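Long-range contact in thermospermine synthase (PDB 6BQ6), which probably transfers an aminopropyl group from decarboxylated S-adenosylmethionine to spermidine, yielding thermospermine and methylthioadenosine in polyamine biosynthesis: residues 93-97 with 122-126. Sequence-based numbering, arbitrary orientation.
Sequences HPALL and HKTID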
ATOM      1  N   HIS B  93     -32.540   2.378  16.679  1.00 17.61           N
ATOM      2  CA  HIS B  93     -33.231   2.390  17.960  1.00 18.54           C
ATOM      3  C   HIS B  93     -33.633   3.719  18.534  1.00 19.28           C
ATOM      4  O   HIS B  93     -34.766   3.837  19.028  1.00 19.88           O
ATOM      5  CB  HIS B  93     -32.510   1.501  18.955  1.00 18.69           C
ATOM      6  CG  HIS B  93     -32.426   0.097  18.495  1.00 18.82           C
ATOM      7  ND1 HIS B  93     -33.536  -0.581  18.043  1.00 20.38           N
ATOM      8  CD2 HIS B  93     -31.394  -0.761  18.353  1.00 19.13           C
ATOM      9  CE1 HIS B  93     -33.195  -1.773  17.626  1.00 19.83           C
ATOM     10  NE2 HIS B  93     -31.901  -1.915  17.801  1.00 20.31           N
ATOM     11  N   PRO B  94     -32.755   4.730  18.461  1.00 19.61           N
ATOM     12  CA  PRO B  94     -33.148   6.026  19.014  1.00 20.50           C
ATOM     13  C   PRO B  94     -34.453   6.549  18.391  1.00 20.48           C
ATOM     14  O   PRO B  94     -35.348   7.013  19.131  1.00 21.30           O
ATOM     15  CB  PRO B  94     -31.953   6.906  18.673  1.00 20.05           C
ATOM     16  CG  PRO B  94     -30.792   5.969  18.703  1.00 20.38           C
ATOM     17  CD  PRO B  94     -31.322   4.715  18.057  1.00 20.14           C
ATOM     18  N   ALA B  95     -34.572   6.493  17.064  1.00 19.95           N
ATOM     19  CA  ALA B  95     -35.819   6.932  16.429  1.00 20.95           C
ATOM     20  C   ALA B  95     -37.024   6.206  16.948  1.00 20.54           C
ATOM     21  O   ALA B  95     -38.005   6.817  17.395  1.00 21.47           O
ATOM     22  CB  ALA B  95     -35.732   6.810  14.925  1.00 20.31           C
ATOM     23  N   LEU B  96     -36.979   4.883  16.949  1.00 20.77           N
ATOM     24  CA  LEU B  96     -38.198   4.128  17.327  1.00 21.06           C
ATOM     25  C   LEU B  96     -38.513   4.305  18.814  1.00 21.15           C
ATOM     26  O   LEU B  96     -39.676   4.397  19.224  1.00 21.05           O
ATOM     27  CB  LEU B  96     -38.108   2.674  16.983  1.00 21.35           C
ATOM     28  CG  LEU B  96     -38.571   2.329  15.554  1.00 21.57           C
ATOM     29  CD1 LEU B  96     -37.674   2.917  14.475  1.00 20.92           C
ATOM     30  CD2 LEU B  96     -38.714   0.833  15.412  1.00 21.84           C
ATOM     31  N   LEU B  97     -37.470   4.397  19.638  1.00 20.40           N
ATOM     32  CA  LEU B  97     -37.692   4.571  21.048  1.00 21.31           C
ATOM     33  C   LEU B  97     -38.279   5.931  21.430  1.00 21.84           C
ATOM     34  O   LEU B  97     -38.951   6.033  22.434  1.00 24.33           O
ATOM     35  CB  LEU B  97     -36.387   4.315  21.841  1.00 20.97           C
ATOM     36  CG  LEU B  97     -35.874   2.886  21.784  1.00 21.12           C
ATOM     37  CD1 LEU B  97     -34.439   2.798  22.262  1.00 20.70           C
ATOM     38  CD2 LEU B  97     -36.773   1.949  22.613  1.00 22.23           C
ATOM     39  N   HIS B 122     -38.345  -4.669  17.309  1.00 22.33           N
ATOM     40  CA  HIS B 122     -39.362  -3.937  18.023  1.00 22.78           C
ATOM     41  C   HIS B 122     -40.692  -4.627  17.956  1.00 23.75           C
ATOM     42  O   HIS B 122     -41.255  -4.781  16.890  1.00 23.27           O
ATOM     43  CB  HIS B 122     -39.448  -2.532  17.456  1.00 22.68           C
ATOM     44  CG  HIS B 122     -38.322  -1.663  17.902  1.00 21.40           C
ATOM     45  ND1 HIS B 122     -38.495  -0.663  18.829  1.00 21.31           N
ATOM     46  CD2 HIS B 122     -37.021  -1.613  17.518  1.00 21.35           C
ATOM     47  CE1 HIS B 122     -37.340  -0.045  19.029  1.00 22.10           C
ATOM     48  NE2 HIS B 122     -36.432  -0.610  18.255  1.00 20.77           N
ATOM     49  N   LYS B 123     -41.244  -4.982  19.120  1.00 25.81           N
ATOM     50  CA  LYS B 123     -42.549  -5.652  19.114  1.00 26.27           C
ATOM     51  C   LYS B 123     -43.713  -4.805  18.650  1.00 26.28           C
ATOM     52  O   LYS B 123     -44.729  -5.371  18.245  1.00 27.10           O
ATOM     53  CB  LYS B 123     -42.841  -6.261  20.503  1.00 29.09           C
ATOM     54  CG  LYS B 123     -41.914  -7.402  20.766  1.00 30.66           C
ATOM     55  CD  LYS B 123     -42.026  -7.915  22.195  1.00 34.47           C
ATOM     56  CE  LYS B 123     -41.419  -6.956  23.204  1.00 35.69           C
ATOM     57  NZ  LYS B 123     -41.269  -7.621  24.555  1.00 37.69           N
ATOM     58  N   THR B 124     -43.582  -3.471  18.696  1.00 24.63           N
ATOM     59  CA  THR B 124     -44.637  -2.591  18.207  1.00 24.45           C
ATOM     60  C   THR B 124     -44.836  -2.656  16.690  1.00 23.76           C
ATOM     61  O   THR B 124     -45.916  -2.326  16.149  1.00 22.64           O
ATOM     62  CB  THR B 124     -44.363  -1.116  18.630  1.00 24.85           C
ATOM     63  OG1 THR B 124     -43.116  -0.670  18.081  1.00 24.12           O
ATOM     64  CG2 THR B 124     -44.252  -0.992  20.141  1.00 25.87           C
ATOM     65  N   ILE B 125     -43.789  -3.041  15.974  1.00 22.25           N
ATOM     66  CA  ILE B 125     -43.745  -2.959  14.537  1.00 22.08           C
ATOM     67  C   ILE B 125     -44.647  -4.009  13.908  1.00 22.26           C
ATOM     68  O   ILE B 125     -44.540  -5.197  14.214  1.00 21.87           O
ATOM     69  CB  ILE B 125     -42.271  -3.104  14.009  1.00 22.06           C
ATOM     70  CG1 ILE B 125     -41.445  -1.851  14.402  1.00 22.05           C
ATOM     71  CG2 ILE B 125     -42.197  -3.386  12.523  1.00 22.26           C
ATOM     72  CD1 ILE B 125     -41.805  -0.622  13.625  1.00 22.08           C
ATOM     73  N   ASP B 126     -45.481  -3.545  12.993  1.00 22.80           N
ATOM     74  CA  ASP B 126     -46.353  -4.384  12.147  1.00 24.26           C
ATOM     75  C   ASP B 126     -45.886  -4.491  10.681  1.00 25.06           C
ATOM     76  O   ASP B 126     -46.158  -5.503  10.013  1.00 24.41           O
ATOM     77  CB  ASP B 126     -47.774  -3.811  12.181  1.00 24.88           C
ATOM     78  CG  ASP B 126     -48.433  -3.920  13.547  1.00 27.00           C
ATOM     79  OD1 ASP B 126     -48.092  -4.842  14.361  1.00 29.40           O
ATOM     80  OD2 ASP B 126     -49.358  -3.122  13.810  1.00 29.51           O
TER
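His93 and His122 meet edge against edge through one ring nitrogen each, a hydrogen bond that ties helix 84-98 to the loop leading into strand 127-132 of the Rossmann-like domain of this aminopropyltransferase. His93 ND1 and His122 NE2 lie 2.9 Å apart at a somewhat bent 146°. The ring planes are 30° apart and the rings do not stack. His122 shows how one imidazole can serve two kinds of partner: its edge takes the polar bond, while one face receives Leu96. With CG anti to the carbonyl carbon (chi1 -76°), the His122 side chain reaches toward the helix, bringing NE2 to His93 and that face to Leu96. There CD2 of Leu96 stands 3.6 Å from the centroid of the His122 ring, almost on the ring normal, a CH-pi contact, and Leu96 CB reaches CE1 of His122 at 3.5 Å. A leucine in place of His122 would probably leave His93 ND1 without this mate and Leu96 without its flat aromatic lid.

CD2 of Leu96 also meets CD1 of Ile125 at 3.9 Å, an apolar contact. On the helix side, Val177 on strand 175-181 of the central sheet packs against Leu96. Further out, NE2 of His93 is hydrogen-bonded to Glu118 OE1 of helix 114-120, so both nitrogens of that buried ring are engaged and its rotation is fixed. Within the loop, His122 to Ile125 form a type I beta turn, closed by the bond of Ile125 N to His122 O at 3.2 Å.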